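Local atomic coordinates of predicted acetamidase/formamidase (Thermoanaerobacter tengcongensis, PDB entry 3TKK), a protein that probably hydrolyses carbon-nitrogen bonds in linear amides and binds zinc and calcium ions. Residues A[132-137]-A[180-185]; A[159-164]-A[187-192]; A[239-244]-A[283-288]. All blocks are in the same frame, centred on the assembly; numbering follows the deposited sequence.

Contact 1 of 3, residues A[132-137]-A[180-185]. With ZN (zinc ion), chain F; CA (calcium ion), chain G.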
ATOM      1  N   PRO A 132       1.197 -10.586  15.218  1.00 22.25           N
ATOM      2  CA  PRO A 132       1.987  -9.626  16.104  1.00 19.72           C
ATOM      3  C   PRO A 132       3.077  -8.931  15.377  1.00 21.46           C
ATOM      4  O   PRO A 132       3.690  -9.507  14.471  1.00 19.19           O
ATOM      5  CB  PRO A 132       2.672 -10.547  17.089  1.00 20.75           C
ATOM      6  CG  PRO A 132       1.634 -11.660  17.162  1.00 21.61           C
ATOM      7  CD  PRO A 132       1.167 -11.910  15.749  1.00 21.55           C
ATOM      8  N   MET A 133       3.353  -7.676  15.782  1.00 18.25           N
ATOM      9  CA  MET A 133       4.330  -6.947  15.042  1.00 17.80           C
ATOM     10  C   MET A 133       4.891  -5.898  16.032  1.00 17.31           C
ATOM     11  O   MET A 133       4.332  -5.728  17.153  1.00 17.53           O
ATOM     12  CB  MET A 133       3.674  -6.123  13.862  1.00 18.31           C
ATOM     13  CG  MET A 133       2.478  -5.195  14.345  1.00 16.85           C
ATOM     14  SD  MET A 133       2.044  -3.877  13.188  1.00 21.56           S
ATOM     15  CE  MET A 133       3.394  -2.857  13.512  1.00 16.34           C
ATOM     16  N   ILE A 134       5.975  -5.269  15.631  1.00 16.96           N
ATOM     17  CA  ILE A 134       6.636  -4.386  16.550  1.00 16.83           C
ATOM     18  C   ILE A 134       6.424  -2.987  15.922  1.00 16.31           C
ATOM     19  O   ILE A 134       6.864  -2.792  14.758  1.00 16.87           O
ATOM     20  CB  ILE A 134       8.182  -4.674  16.680  1.00 17.04           C
ATOM     21  CG1 ILE A 134       8.430  -6.135  17.283  1.00 18.32           C
ATOM     22  CG2 ILE A 134       8.786  -3.383  17.444  1.00 16.87           C
ATOM     23  CD1 ILE A 134       9.768  -6.818  16.948  1.00 18.56           C
ATOM     24  N   GLY A 135       5.780  -2.070  16.629  1.00 16.23           N
ATOM     25  CA  GLY A 135       5.510  -0.747  16.063  1.00 15.91           C
ATOM     26  C   GLY A 135       6.687   0.244  16.160  1.00 16.80           C
ATOM     27  O   GLY A 135       6.874   1.078  15.281  1.00 15.73           O
ATOM     28  N   VAL A 136       7.431   0.211  17.289  1.00 16.21           N
ATOM     29  CA  VAL A 136       8.506   1.178  17.568  1.00 17.29           C
ATOM     30  C   VAL A 136       9.798   0.303  17.615  1.00 18.45           C
ATOM     31  O   VAL A 136       9.935  -0.638  18.430  1.00 16.80           O
ATOM     32  CB  VAL A 136       8.274   1.812  18.878  1.00 16.77           C
ATOM     33  CG1 VAL A 136       9.549   2.494  19.449  1.00 17.67           C
ATOM     34  CG2 VAL A 136       7.166   2.960  18.752  1.00 17.17           C
ATOM     35  N   ILE A 137      10.775   0.627  16.773  1.00 16.53           N
ATOM     36  CA  ILE A 137      12.032  -0.069  16.880  1.00 16.83           C
ATOM     37  C   ILE A 137      13.037   0.775  16.113  1.00 17.95           C
ATOM     38  O   ILE A 137      12.710   1.320  15.039  1.00 18.70           O
ATOM     39  CB  ILE A 137      12.066  -1.467  16.317  1.00 16.87           C
ATOM     40  CG1 ILE A 137      13.510  -1.987  16.407  1.00 17.35           C
ATOM     41  CG2 ILE A 137      11.498  -1.505  14.823  1.00 16.56           C
ATOM     42  CD1 ILE A 137      13.416  -3.751  16.163  1.00 17.68           C
ATOM     43  N   LEU A 180      20.070   0.373  20.330  1.00 20.50           N
ATOM     44  CA  LEU A 180      18.811  -0.141  19.826  1.00 19.78           C
ATOM     45  C   LEU A 180      17.784  -0.107  20.896  1.00 21.61           C
ATOM     46  O   LEU A 180      18.113  -0.466  22.042  1.00 20.21           O
ATOM     47  CB  LEU A 180      19.036  -1.527  19.356  1.00 19.87           C
ATOM     48  CG  LEU A 180      17.803  -2.405  18.958  1.00 21.95           C
ATOM     49  CD1 LEU A 180      17.196  -1.938  17.537  1.00 18.94           C
ATOM     50  CD2 LEU A 180      18.216  -3.781  18.830  1.00 19.80           C
ATOM     51  N   ALA A 181      16.540   0.297  20.583  1.00 19.01           N
ATOM     52  CA  ALA A 181      15.425   0.156  21.585  1.00 18.92           C
ATOM     53  C   ALA A 181      14.136  -0.189  20.775  1.00 18.41           C
ATOM     54  O   ALA A 181      14.053   0.088  19.545  1.00 17.93           O
ATOM     55  CB  ALA A 181      15.168   1.342  22.407  1.00 19.19           C
ATOM     56  N   LEU A 182      13.268  -0.944  21.449  1.00 20.15           N
ATOM     57  CA  LEU A 182      11.977  -1.428  20.814  1.00 17.90           C
ATOM     58  C   LEU A 182      10.776  -1.395  21.762  1.00 18.05           C
ATOM     59  O   LEU A 182      10.881  -1.535  22.987  1.00 18.58           O
ATOM     60  CB  LEU A 182      12.118  -2.701  19.981  1.00 17.86           C
ATOM     61  CG  LEU A 182      12.483  -3.959  20.905  1.00 18.50           C
ATOM     62  CD1 LEU A 182      12.241  -5.225  20.303  1.00 26.62           C
ATOM     63  CD2 LEU A 182      13.947  -3.907  21.053  1.00 22.68           C
ATOM     64  N   GLY A 183       9.609  -1.231  21.228  1.00 17.71           N
ATOM     65  CA  GLY A 183       8.450  -1.419  22.046  1.00 19.21           C
ATOM     66  C   GLY A 183       7.200  -1.343  21.158  1.00 17.60           C
ATOM     67  O   GLY A 183       7.284  -1.546  19.986  1.00 17.17           O
ATOM     68  N   ASP A 184       6.102  -0.883  21.758  1.00 19.03           N
ATOM     69  CA  ASP A 184       4.807  -0.707  21.065  1.00 19.20           C
ATOM     70  C   ASP A 184       4.406  -1.845  20.267  1.00 17.45           C
ATOM     71  O   ASP A 184       4.115  -1.614  19.058  1.00 16.97           O
ATOM     72  CB  ASP A 184       4.957   0.561  20.151  1.00 17.17           C
ATOM     73  CG  ASP A 184       3.707   0.916  19.369  1.00 16.97           C
ATOM     74  OD1 ASP A 184       2.628   0.845  19.919  1.00 22.11           O
ATOM     75  OD2 ASP A 184       3.737   1.354  18.171  1.00 17.93           O
ATOM     76  N   LEU A 185       4.370  -3.068  20.859  1.00 17.94           N
ATOM     77  CA  LEU A 185       3.888  -4.197  20.170  1.00 18.02           C
ATOM     78  C   LEU A 185       2.389  -4.108  19.890  1.00 18.22           C
ATOM     79  O   LEU A 185       1.639  -3.439  20.674  1.00 18.41           O
ATOM     80  CB  LEU A 185       4.184  -5.591  20.886  1.00 18.78           C
ATOM     81  CG  LEU A 185       5.587  -5.900  21.476  1.00 21.10           C
ATOM     82  CD1 LEU A 185       5.712  -7.376  22.231  1.00 23.85           C
ATOM     83  CD2 LEU A 185       6.647  -5.803  20.472  1.00 19.26           C
TER
HETATM   84 ZN    ZN F 301       0.756   1.141  18.962  0.70  7.40          ZN
HETATM   85 CA    CA G 302       2.857   3.227  17.105  1.00  6.87          CA
HETATM   86  O   HOH W   1       0.477   2.624  17.593  1.00  4.22           O
HETATM   87  O   HOH W   2       2.889   4.471  19.263  1.00 13.78           O
HETATM   88  O   HOH W   3       1.679   5.384  16.969  1.00 15.59           O
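Ile134, Val136 and Ile137 pair with Leu185, Gly183 and Leu182 as antiparallel neighbours in a mixed sheet, strand 133-138 being broken at Gly135, where the backbone turns a corner. Three backbone hydrogen bonds join them. Val136 and Gly183 exchange two, from Gly183 N to Val136 O at 2.9 Å and from Val136 N to Gly183 O at 3.2 Å. The third, Gly135 N to Asp184 O (3.0 Å), is more bent, with 141° at the hydrogen. Apolar packing fills the face that carries Ile134, Ile137, Leu182 and Leu185. Ile134 and Leu185 run side by side, CG1 of the isoleucine 3.7 Å from CD2 of the leucine. Ile137 lies alongside Leu182 in the same way, their CB atoms 3.9 Å apart, and Val205 and Leu207 of strand 203-212 cover this layer. Metal binding belongs to Asp184, whose CG, anti to the backbone N (chi1 -179°), carries the carboxylate out to two ions: OD1 binds zinc at 2.1 Å and OD2 binds calcium at 2.3 Å, while one water is shared by both metals. His186, Glu200 and Cys39, oxidised to 3-sulfinoalanine, also bind the zinc; Asn157 and Asp159 also bind the calcium. The Gly135 backbone lies against this carboxylate, and a beta carbon there would collide with OD2. Val136 crosses Asp184 at about a right angle, its CG2 pressed to Asp184 CB at 3.5 Å.

Contact 2 of 3, residues A[159-164]-A[187-192]. With CA (calcium ion), chain G.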
ATOM      1  N   ASP A 159       5.388   1.767  12.725  1.00 18.08           N
ATOM      2  CA  ASP A 159       4.101   1.023  12.657  1.00 15.58           C
ATOM      3  C   ASP A 159       4.005   0.342  11.325  1.00 15.38           C
ATOM      4  O   ASP A 159       3.016   0.483  10.539  1.00 15.12           O
ATOM      5  CB  ASP A 159       2.862   1.878  12.918  1.00 16.11           C
ATOM      6  CG  ASP A 159       2.720   2.309  14.417  1.00 17.11           C
ATOM      7  OD1 ASP A 159       3.277   1.713  15.372  1.00 19.82           O
ATOM      8  OD2 ASP A 159       2.247   3.443  14.623  1.00 20.36           O
ATOM      9  N   THR A 160       5.006  -0.512  11.109  1.00 16.50           N
ATOM     10  CA  THR A 160       5.096  -1.307   9.902  1.00 15.37           C
ATOM     11  C   THR A 160       4.763  -2.792  10.084  1.00 19.35           C
ATOM     12  O   THR A 160       5.468  -3.478  10.844  1.00 19.69           O
ATOM     13  CB  THR A 160       6.528  -1.061   9.270  1.00 15.63           C
ATOM     14  OG1 THR A 160       6.621   0.340   8.838  1.00 19.03           O
ATOM     15  CG2 THR A 160       6.698  -2.024   8.094  1.00 15.83           C
ATOM     16  N   THR A 161       3.735  -3.342   9.369  1.00 15.80           N
ATOM     17  CA  THR A 161       3.173  -4.600   9.678  1.00 18.22           C
ATOM     18  C   THR A 161       4.205  -5.648   9.301  1.00 16.90           C
ATOM     19  O   THR A 161       4.201  -6.720   9.876  1.00 18.74           O
ATOM     20  CB  THR A 161       1.893  -4.892   8.722  1.00 16.41           C
ATOM     21  OG1 THR A 161       2.256  -4.445   7.388  1.00 16.32           O
ATOM     22  CG2 THR A 161       0.591  -3.980   9.295  1.00 16.14           C
ATOM     23  N   LEU A 162       5.123  -5.336   8.383  1.00 16.68           N
ATOM     24  CA  LEU A 162       6.145  -6.323   8.030  1.00 17.60           C
ATOM     25  C   LEU A 162       7.089  -6.747   9.259  1.00 17.48           C
ATOM     26  O   LEU A 162       7.874  -7.644   9.097  1.00 18.12           O
ATOM     27  CB  LEU A 162       7.026  -5.764   6.858  1.00 18.93           C
ATOM     28  CG  LEU A 162       6.279  -5.370   5.523  1.00 17.60           C
ATOM     29  CD1 LEU A 162       7.362  -4.947   4.449  1.00 17.68           C
ATOM     30  CD2 LEU A 162       5.359  -6.577   5.158  1.00 20.81           C
ATOM     31  N   ILE A 163       7.271  -5.848  10.273  1.00 16.98           N
ATOM     32  CA  ILE A 163       8.202  -6.152  11.353  1.00 17.21           C
ATOM     33  C   ILE A 163       7.563  -7.130  12.294  1.00 20.38           C
ATOM     34  O   ILE A 163       6.929  -6.693  13.232  1.00 22.54           O
ATOM     35  CB  ILE A 163       8.656  -4.776  12.026  1.00 18.50           C
ATOM     36  CG1 ILE A 163       9.227  -3.939  10.871  1.00 16.55           C
ATOM     37  CG2 ILE A 163       9.741  -5.092  13.179  1.00 17.02           C
ATOM     38  CD1 ILE A 163       9.850  -2.352  11.315  1.00 16.24           C
ATOM     39  N   ALA A 164       7.790  -8.415  12.058  1.00 18.36           N
ATOM     40  CA  ALA A 164       7.086  -9.564  12.719  1.00 19.23           C
ATOM     41  C   ALA A 164       8.054 -10.706  12.755  1.00 19.98           C
ATOM     42  O   ALA A 164       9.123 -10.587  12.195  1.00 20.14           O
ATOM     43  CB  ALA A 164       5.816  -9.933  11.797  1.00 19.21           C
ATOM     44  N   ALA A 187      -0.850  -6.774  18.754  1.00 19.51           N
ATOM     45  CA  ALA A 187      -1.284  -8.135  18.419  1.00 20.26           C
ATOM     46  C   ALA A 187      -1.829  -8.255  16.958  1.00 19.98           C
ATOM     47  O   ALA A 187      -1.959  -9.370  16.406  1.00 22.05           O
ATOM     48  CB  ALA A 187      -2.427  -8.490  19.372  1.00 23.55           C
ATOM     49  N   LEU A 188      -2.206  -7.137  16.384  1.00 19.27           N
ATOM     50  CA  LEU A 188      -2.848  -6.988  15.071  1.00 19.00           C
ATOM     51  C   LEU A 188      -2.895  -5.506  14.699  1.00 18.19           C
ATOM     52  O   LEU A 188      -3.256  -4.745  15.513  1.00 18.22           O
ATOM     53  CB  LEU A 188      -4.297  -7.389  15.131  1.00 19.75           C
ATOM     54  CG  LEU A 188      -4.963  -7.656  13.749  1.00 21.81           C
ATOM     55  CD1 LEU A 188      -4.131  -8.530  12.763  1.00 19.81           C
ATOM     56  CD2 LEU A 188      -6.443  -8.191  14.005  1.00 20.80           C
ATOM     57  N   MET A 189      -2.653  -5.192  13.433  1.00 17.67           N
ATOM     58  CA  MET A 189      -2.816  -3.792  12.959  1.00 17.09           C
ATOM     59  C   MET A 189      -2.882  -3.909  11.424  1.00 16.89           C
ATOM     60  O   MET A 189      -2.189  -4.745  10.815  1.00 16.96           O
ATOM     61  CB  MET A 189      -1.564  -2.924  13.373  1.00 16.58           C
ATOM     62  CG  MET A 189      -1.764  -1.367  13.014  1.00 16.21           C
ATOM     63  SD  MET A 189      -0.158  -0.562  13.020  1.00 17.80           S
ATOM     64  CE  MET A 189       0.386  -1.124  11.421  1.00 15.53           C
ATOM     65  N   GLY A 190      -3.680  -3.075  10.774  1.00 18.11           N
ATOM     66  CA  GLY A 190      -3.642  -2.964   9.363  1.00 16.58           C
ATOM     67  C   GLY A 190      -2.827  -1.827   8.843  1.00 16.05           C
ATOM     68  O   GLY A 190      -2.683  -0.727   9.471  1.00 16.12           O
ATOM     69  N   ASP A 191      -2.438  -1.955   7.593  1.00 15.99           N
ATOM     70  CA  ASP A 191      -1.546  -0.950   7.025  1.00 15.66           C
ATOM     71  C   ASP A 191      -2.325   0.356   7.032  1.00 15.62           C
ATOM     72  O   ASP A 191      -3.591   0.420   6.733  1.00 15.86           O
ATOM     73  CB  ASP A 191      -1.209  -1.171   5.497  1.00 15.80           C
ATOM     74  CG  ASP A 191       0.030  -2.116   5.287  1.00 16.07           C
ATOM     75  OD1 ASP A 191       0.853  -2.304   6.234  1.00 17.22           O
ATOM     76  OD2 ASP A 191       0.174  -2.692   4.201  1.00 19.14           O
ATOM     77  N   GLY A 192      -1.591   1.400   7.374  1.00 15.44           N
ATOM     78  CA  GLY A 192      -2.263   2.761   7.495  1.00 15.58           C
ATOM     79  C   GLY A 192      -2.686   3.093   8.977  1.00 15.72           C
ATOM     80  O   GLY A 192      -2.672   4.282   9.434  1.00 15.92           O
TER
HETATM   81 CA    CA G 302       2.857   3.227  17.105  1.00  6.87          CA
HETATM   82  O   HOH W   4       2.050  -0.931   8.388  1.00  3.18           O
HETATM   83  O   HOH W   1       0.477   2.624  17.593  1.00  4.22           O
HETATM   84  O   HOH W   2       2.889   4.471  19.263  1.00 13.78           O
HETATM   85  O   HOH W   3       1.679   5.384  16.969  1.00 15.59           O
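Thr161 and Asp191 are the residues of two irregular loops whose CA atoms come nearest, 6.5 Å apart. Residues 160-163 form a type I beta turn, closed by Ile163 N bonding to Thr160 O, and residues 187-192 run past it without helix or strand. Thr161 holds its OG1 between the backbone N and the carbonyl carbon (chi1 41°), from where the hydroxyl donates to Asp191 OD1 at 2.8 Å. It reaches that oxygen on its syn side, 26° out of the carboxylate plane. A water also touches Asp191 OD1 and Asp159 O, with a weak link to Thr161 N. The other carboxylate oxygen, OD2, makes a salt bridge to Arg286. The two loops follow strands 155-157 and 180-186 of the metal-binding core, and Asp159 at the head of the first grips calcium with both oxygens, OD1 at 2.3 Å and OD2 at 2.6 Å. Met189, bent at chi3 (79°), brings its methyl against the backbone of that residue, CE lying 3.2 Å from Asp159 O. The same CE meets Thr161 CG2 at 3.6 Å. An alanine in place of Thr161 would probably cost Asp191 OD1 one of its donors and open a gap beside the Met189 methyl. Thr161 CG2 also packs on Met189 O at 3.3 Å, while Asp191 N bonds to Asn272 OD1 of the second subunit.

Contact 3 of 3, residues A[239-244]-A[283-288]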
ATOM      1  N   LYS A 239       5.814  12.373  -0.155  1.00 25.52           N
ATOM      2  CA  LYS A 239       7.244  12.437   0.033  1.00 22.65           C
ATOM      3  C   LYS A 239       7.701  11.052   0.585  1.00 21.98           C
ATOM      4  O   LYS A 239       8.776  10.531   0.248  1.00 20.93           O
ATOM      5  CB  LYS A 239       7.533  13.502   1.071  1.00 29.40           C
ATOM      6  CG  LYS A 239       8.704  14.372   0.775  1.00 38.43           C
ATOM      7  CD  LYS A 239       9.266  15.082   1.988  1.00 40.08           C
ATOM      8  CE  LYS A 239       9.629  16.617   1.671  1.00 42.18           C
ATOM      9  NZ  LYS A 239      10.772  17.096   2.546  1.00 42.83           N
ATOM     10  N   ALA A 240       6.957  10.483   1.529  1.00 19.78           N
ATOM     11  CA  ALA A 240       7.596   9.367   2.115  1.00 19.81           C
ATOM     12  C   ALA A 240       7.788   8.365   0.997  1.00 19.16           C
ATOM     13  O   ALA A 240       8.789   7.639   0.963  1.00 20.82           O
ATOM     14  CB  ALA A 240       6.834   8.740   3.402  1.00 18.23           C
ATOM     15  N   VAL A 241       6.811   8.233   0.130  1.00 19.14           N
ATOM     16  CA  VAL A 241       6.929   7.183  -0.914  1.00 19.24           C
ATOM     17  C   VAL A 241       8.124   7.511  -1.845  1.00 20.94           C
ATOM     18  O   VAL A 241       8.967   6.638  -2.222  1.00 20.47           O
ATOM     19  CB  VAL A 241       5.639   7.171  -1.785  1.00 19.26           C
ATOM     20  CG1 VAL A 241       5.939   6.542  -3.187  1.00 19.88           C
ATOM     21  CG2 VAL A 241       4.464   6.437  -1.088  1.00 18.40           C
ATOM     22  N   GLU A 242       8.243   8.809  -2.161  1.00 20.99           N
ATOM     23  CA  GLU A 242       9.337   9.232  -3.006  1.00 24.01           C
ATOM     24  C   GLU A 242      10.731   8.893  -2.380  1.00 25.72           C
ATOM     25  O   GLU A 242      11.650   8.467  -3.087  1.00 26.77           O
ATOM     26  CB  GLU A 242       9.272  10.779  -3.281  1.00 28.92           C
ATOM     27  CG  GLU A 242      10.634  11.293  -3.560  1.00 39.36           C
ATOM     28  CD  GLU A 242      10.913  12.842  -3.313  1.00 46.70           C
ATOM     29  OE1 GLU A 242      10.296  13.642  -4.040  1.00 45.64           O
ATOM     30  OE2 GLU A 242      11.789  13.186  -2.401  1.00 50.65           O
ATOM     31  N   ILE A 243      10.883   9.087  -1.060  1.00 21.96           N
ATOM     32  CA  ILE A 243      12.129   8.792  -0.431  1.00 21.84           C
ATOM     33  C   ILE A 243      12.333   7.273  -0.513  1.00 21.34           C
ATOM     34  O   ILE A 243      13.435   6.825  -0.911  1.00 24.74           O
ATOM     35  CB  ILE A 243      12.134   9.215   1.071  1.00 21.32           C
ATOM     36  CG1 ILE A 243      12.188  10.822   1.131  1.00 22.23           C
ATOM     37  CG2 ILE A 243      13.397   8.570   1.780  1.00 21.34           C
ATOM     38  CD1 ILE A 243      11.561  11.367   2.527  1.00 21.71           C
ATOM     39  N   ALA A 244      11.363   6.507  -0.089  1.00 20.37           N
ATOM     40  CA  ALA A 244      11.490   5.023  -0.170  1.00 21.05           C
ATOM     41  C   ALA A 244      11.944   4.523  -1.527  1.00 20.92           C
ATOM     42  O   ALA A 244      12.820   3.680  -1.568  1.00 23.39           O
ATOM     43  CB  ALA A 244      10.249   4.239   0.298  1.00 19.11           C
ATOM     44  N   LYS A 283       4.109  10.398   8.417  1.00 17.87           N
ATOM     45  CA  LYS A 283       3.534   9.100   7.762  1.00 17.14           C
ATOM     46  C   LYS A 283       4.693   8.297   7.280  1.00 17.44           C
ATOM     47  O   LYS A 283       5.773   8.847   7.070  1.00 22.19           O
ATOM     48  CB  LYS A 283       2.665   9.520   6.546  1.00 22.32           C
ATOM     49  CG  LYS A 283       1.764  10.835   7.024  1.00 27.43           C
ATOM     50  CD  LYS A 283       0.675  10.969   6.032  1.00 34.27           C
ATOM     51  CE  LYS A 283      -0.475  11.990   6.414  1.00 37.71           C
ATOM     52  NZ  LYS A 283      -0.051  12.553   7.654  1.00 30.51           N
ATOM     53  N   THR A 284       4.496   6.993   7.309  1.00 20.50           N
ATOM     54  CA  THR A 284       5.526   6.111   6.977  1.00 18.23           C
ATOM     55  C   THR A 284       4.974   5.269   5.769  1.00 16.12           C
ATOM     56  O   THR A 284       3.837   4.736   5.754  1.00 16.78           O
ATOM     57  CB  THR A 284       5.824   5.203   8.134  1.00 16.03           C
ATOM     58  OG1 THR A 284       6.315   5.959   9.242  1.00 16.08           O
ATOM     59  CG2 THR A 284       6.881   4.195   7.734  1.00 15.85           C
ATOM     60  N   ALA A 285       5.840   5.102   4.764  1.00 16.60           N
ATOM     61  CA  ALA A 285       5.551   4.329   3.617  1.00 16.43           C
ATOM     62  C   ALA A 285       6.674   3.426   3.341  1.00 17.72           C
ATOM     63  O   ALA A 285       7.747   3.521   3.970  1.00 17.88           O
ATOM     64  CB  ALA A 285       5.396   5.290   2.328  1.00 16.99           C
ATOM     65  N   ARG A 286       6.455   2.570   2.365  1.00 19.04           N
ATOM     66  CA  ARG A 286       7.488   1.691   2.016  1.00 17.17           C
ATOM     67  C   ARG A 286       7.552   1.358   0.567  1.00 20.09           C
ATOM     68  O   ARG A 286       6.575   1.571  -0.146  1.00 19.29           O
ATOM     69  CB  ARG A 286       7.424   0.464   2.874  1.00 22.56           C
ATOM     70  CG  ARG A 286       6.265  -0.394   2.748  1.00 20.69           C
ATOM     71  CD  ARG A 286       6.140  -1.343   3.966  1.00 20.45           C
ATOM     72  NE  ARG A 286       5.049  -2.264   3.604  1.00 16.64           N
ATOM     73  CZ  ARG A 286       3.817  -2.266   4.142  1.00 17.35           C
ATOM     74  NH1 ARG A 286       3.573  -1.602   5.258  1.00 15.85           N
ATOM     75  NH2 ARG A 286       2.905  -3.171   3.709  1.00 18.10           N
ATOM     76  N   PHE A 287       8.699   0.872   0.094  1.00 20.13           N
ATOM     77  CA  PHE A 287       8.728   0.272  -1.263  1.00 19.97           C
ATOM     78  C   PHE A 287       9.270  -1.149  -1.300  1.00 21.13           C
ATOM     79  O   PHE A 287      10.391  -1.419  -0.885  1.00 19.86           O
ATOM     80  CB  PHE A 287       9.528   1.191  -2.200  1.00 19.93           C
ATOM     81  CG  PHE A 287       9.449   0.747  -3.654  1.00 22.84           C
ATOM     82  CD1 PHE A 287       8.278   0.953  -4.370  1.00 21.02           C
ATOM     83  CD2 PHE A 287      10.570   0.228  -4.310  1.00 21.82           C
ATOM     84  CE1 PHE A 287       8.136   0.536  -5.679  1.00 21.66           C
ATOM     85  CE2 PHE A 287      10.417  -0.179  -5.669  1.00 22.78           C
ATOM     86  CZ  PHE A 287       9.246   0.033  -6.366  1.00 22.71           C
ATOM     87  N   SER A 288       8.490  -2.094  -1.828  1.00 19.79           N
ATOM     88  CA  SER A 288       8.791  -3.482  -1.581  1.00 20.21           C
ATOM     89  C   SER A 288       9.076  -4.147  -2.909  1.00 22.34           C
ATOM     90  O   SER A 288       8.259  -4.008  -3.836  1.00 23.58           O
ATOM     91  CB  SER A 288       7.490  -4.046  -1.053  1.00 20.31           C
ATOM     92  OG  SER A 288       7.543  -5.379  -0.749  1.00 22.65           O
TER
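Phe287 meets Ala244 at the root of its side chain, CB to CB at 4.0 Å, while its ring passes beyond the segment 239-244. CG anti to the backbone N (chi1 -172°) carries the ring to Val245 and Met248 of the same helix, and to Phe267, whose plane is turned about 45° from it; Val194 of the second subunit packs on Phe287. The peptide between Arg286 and Phe287 is a second flat group: Ala244 CB sits over its face, 3.7 Å from Phe287 N. The Arg286 side chain starts away from the helix, and its guanidinium makes a salt bridge with Asp191. On the helix side, Ala285 CB meets two side chains, Ala240 CB at 3.9 Å and Val241 CG2 at 3.7 Å. Ala240 CB also rests on the carbonyl oxygen of Lys283, 3.8 Å away. This is alpha/beta layering: helix 237-255 packs on strand 283-290, which lies between strands 227-234 and 272-277 in the large mixed sheet. The short segments approach to 7.0 Å between axes and cross at -35°. Val241 also touches Ile275 of the second subunit, near the dimer interface. The three alanines bring backbone close to backbone, and no hydrogen bond crosses between helix and strand, so that apolar contacts at the alanine methyls are the substance of the contact.

Contacts 1 and 2 interlock along the chain, their segments coming in the order 132-137, 159-164, 180-185, 187-192, whereas contact 3 follows later. Contact 1 lies in the smaller mixed sheet near the centre of the chain; the centre of contact 2 is about 10 Å away, and the two share the calcium ion, while Ile134 N also probably bonds to Ile163 O. Contact 3, where helix 237-255 covers the large mixed sheet, is centred about 15 Å from contact 2 and 19 Å from contact 1. Through the Asp191-Arg286 salt bridge contact 2 joins the metal-site loops to that sheet. Contacts 2 and 3 both touch the second subunit.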